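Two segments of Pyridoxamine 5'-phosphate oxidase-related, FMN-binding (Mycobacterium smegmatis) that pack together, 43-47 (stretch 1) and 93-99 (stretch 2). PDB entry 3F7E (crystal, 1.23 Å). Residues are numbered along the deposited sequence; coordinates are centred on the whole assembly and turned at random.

Stretch 1 (43-47) LRFTH
Stretch 2, residues 93-99: AFYLKLN

A β-strand, residues 43-47, packs against one side of an α-helix, residues 93-99, in the same chain. The strand is extended, with phi between -95° and -139° and psi between 131° and 167°. The helix keeps phi near -60° and psi near -40°, and its backbone hydrogen bonds run from Lys 97 N to Ala 93 O, Leu 98 N to Phe 94 O and Asn 99 N to Tyr 95 O, each 3.0 Å. The two axes approach to 8.4 Å and cross at -115°, so the helix runs obliquely across the strand. Register is set by Thr 46 and Tyr 95, whose CA atoms lie 5.8 Å apart. The contact is small, burying 263 Å² in all, and no hydrogen bond crosses it; its fit rests on van der Waals packing.

Thr 46 gives the most surface, 71 Å². Its CA-to-CB bond points toward the helix, and chi1 is t (178°). A β-branched residue suits an extended strand, and its two short branches let it touch the helix at more than one place. Thr 46 CG2 lies 3.8 Å from Leu 98 CD1, while Thr 46 OG1 sits 3.7 Å from Tyr 95 CD2, at the edge of the tyrosine ring. That hydroxyl is hydrogen-bonded elsewhere in the structure, so it can face a carbon here without going unsatisfied.

Phe 94, covering 64 Å², is the helix's main contribution. With chi1 t (175°) and chi2 76°, its flat ring brings its edge to the main chain of the strand, between two residues: Phe 94 CE2 is 3.6 Å from Phe 45 C and 3.8 Å from Thr 46 N. One residue back toward the N-terminus from Phe 45, Phe 94 CZ comes within 3.5 Å of Arg 44 CB.

Arg 44 therefore packs through the aliphatic base of its side chain. Its CA-to-CB bond points toward the helix, but with chi1 m (-71°), chi2 and chi3 t and chi4 86°, its end leads away. The long chain thus offers carbon to the phenylalanine while carrying its charge clear of the contact.

One turn beyond Phe 94, Leu 98 also points toward the strand, with chi1 m (-77°) and chi2 t, its branched aliphatic end suiting a buried site. Tyr 95 points sideways, chi1 t (175°) and chi2 -76°. On the strand, Phe 45 and His 47 point away, as alternation demands, both with chi1 m, leaving Arg 44 and Thr 46 directed toward the helix.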

# COMPACT_ATOMS: atom_id res chain seq x y z
N LEU A 43 -9.37 -12.97 -2.08
CA LEU A 43 -9.65 -11.65 -1.48
C LEU A 43 -10.78 -10.99 -2.26
O LEU A 43 -10.83 -11.10 -3.49
CB LEU A 43 -8.41 -10.76 -1.59
CG LEU A 43 -7.22 -11.20 -0.72
CD1 LEU A 43 -5.90 -10.59 -1.24
CD2 LEU A 43 -7.44 -10.86 0.76
N ARG A 44 -11.66 -10.29 -1.56
CA ARG A 44 -12.72 -9.52 -2.22
C ARG A 44 -12.70 -8.07 -1.73
O ARG A 44 -12.48 -7.82 -0.53
CB ARG A 44 -14.09 -10.15 -1.95
CG ARG A 44 -14.30 -11.45 -2.67
CD ARG A 44 -15.70 -12.05 -2.35
NE ARG A 44 -16.04 -13.20 -3.20
CZ ARG A 44 -15.69 -14.45 -2.92
NH1 ARG A 44 -15.03 -14.73 -1.81
NH2 ARG A 44 -16.00 -15.41 -3.77
N PHE A 45 -12.93 -7.16 -2.68
CA PHE A 45 -12.95 -5.71 -2.44
C PHE A 45 -14.22 -5.10 -3.01
O PHE A 45 -14.78 -5.64 -3.96
CB PHE A 45 -11.75 -5.03 -3.13
CG PHE A 45 -10.43 -5.64 -2.76
CD1 PHE A 45 -9.91 -6.76 -3.46
CD2 PHE A 45 -9.69 -5.11 -1.71
CE1 PHE A 45 -8.69 -7.31 -3.10
CE2 PHE A 45 -8.48 -5.65 -1.35
CZ PHE A 45 -7.97 -6.76 -2.04
N THR A 46 -14.63 -3.95 -2.47
CA THR A 46 -15.72 -3.19 -3.04
C THR A 46 -15.13 -2.04 -3.85
O THR A 46 -14.24 -1.33 -3.40
CB THR A 46 -16.72 -2.66 -1.96
OG1 THR A 46 -17.74 -1.89 -2.59
CG2 THR A 46 -16.03 -1.79 -0.88
N HIS A 47 -15.63 -1.88 -5.08
CA HIS A 47 -15.19 -0.81 -6.01
C HIS A 47 -16.45 -0.28 -6.71
O HIS A 47 -17.51 -0.91 -6.70
CB HIS A 47 -14.25 -1.34 -7.14
CG HIS A 47 -12.81 -1.61 -6.75
ND1 HIS A 47 -12.42 -2.54 -5.80
CD2 HIS A 47 -11.66 -1.08 -7.23
CE1 HIS A 47 -11.10 -2.55 -5.71
NE2 HIS A 47 -10.61 -1.68 -6.58
N ALA A 93 -25.07 -4.77 -1.05
CA ALA A 93 -25.02 -5.78 -0.02
C ALA A 93 -23.59 -6.21 0.34
O ALA A 93 -23.29 -6.43 1.52
CB ALA A 93 -25.84 -6.99 -0.43
N PHE A 94 -22.71 -6.37 -0.65
CA PHE A 94 -21.36 -6.78 -0.35
C PHE A 94 -20.62 -5.65 0.39
O PHE A 94 -19.91 -5.88 1.37
CB PHE A 94 -20.57 -7.23 -1.60
CG PHE A 94 -19.14 -7.52 -1.27
CD1 PHE A 94 -18.78 -8.69 -0.61
CD2 PHE A 94 -18.17 -6.57 -1.52
CE1 PHE A 94 -17.43 -8.92 -0.26
CE2 PHE A 94 -16.86 -6.80 -1.19
CZ PHE A 94 -16.47 -7.96 -0.53
N TYR A 95 -20.77 -4.42 -0.11
CA TYR A 95 -20.24 -3.25 0.59
C TYR A 95 -20.64 -3.28 2.08
O TYR A 95 -19.82 -3.02 2.98
CB TYR A 95 -20.75 -1.99 -0.12
CG TYR A 95 -20.43 -0.65 0.51
CD1 TYR A 95 -21.11 -0.19 1.63
CD2 TYR A 95 -19.47 0.19 -0.06
CE1 TYR A 95 -20.81 1.07 2.19
CE2 TYR A 95 -19.16 1.42 0.48
CZ TYR A 95 -19.84 1.86 1.60
OH TYR A 95 -19.53 3.10 2.13
N LEU A 96 -21.91 -3.59 2.36
CA LEU A 96 -22.37 -3.61 3.75
C LEU A 96 -21.79 -4.77 4.56
O LEU A 96 -21.53 -4.61 5.75
CB LEU A 96 -23.90 -3.62 3.81
CG LEU A 96 -24.59 -2.33 3.38
CD1 LEU A 96 -26.10 -2.48 3.56
CD2 LEU A 96 -24.08 -1.14 4.22
N LYS A 97 -21.58 -5.92 3.93
CA LYS A 97 -20.86 -7.00 4.62
C LYS A 97 -19.43 -6.61 5.02
O LYS A 97 -18.97 -6.97 6.12
CB LYS A 97 -20.82 -8.24 3.75
CG LYS A 97 -22.15 -8.95 3.61
CD LYS A 97 -21.97 -10.24 2.80
CE LYS A 97 -23.28 -10.98 2.63
NZ LYS A 97 -23.69 -11.59 3.90
N LEU A 98 -18.73 -5.88 4.15
CA LEU A 98 -17.36 -5.40 4.49
C LEU A 98 -17.44 -4.41 5.65
O LEU A 98 -16.69 -4.53 6.61
CB LEU A 98 -16.62 -4.76 3.29
CG LEU A 98 -16.04 -5.71 2.26
CD1 LEU A 98 -15.36 -4.84 1.23
CD2 LEU A 98 -15.03 -6.53 2.98
N ASN A 99 -18.39 -3.48 5.60
CA ASN A 99 -18.55 -2.56 6.72
C ASN A 99 -18.78 -3.30 8.03
O ASN A 99 -18.18 -2.97 9.07
CB ASN A 99 -19.70 -1.59 6.48
CG ASN A 99 -19.84 -0.64 7.63
OD1 ASN A 99 -19.01 0.25 7.80
ND2 ASN A 99 -20.85 -0.87 8.47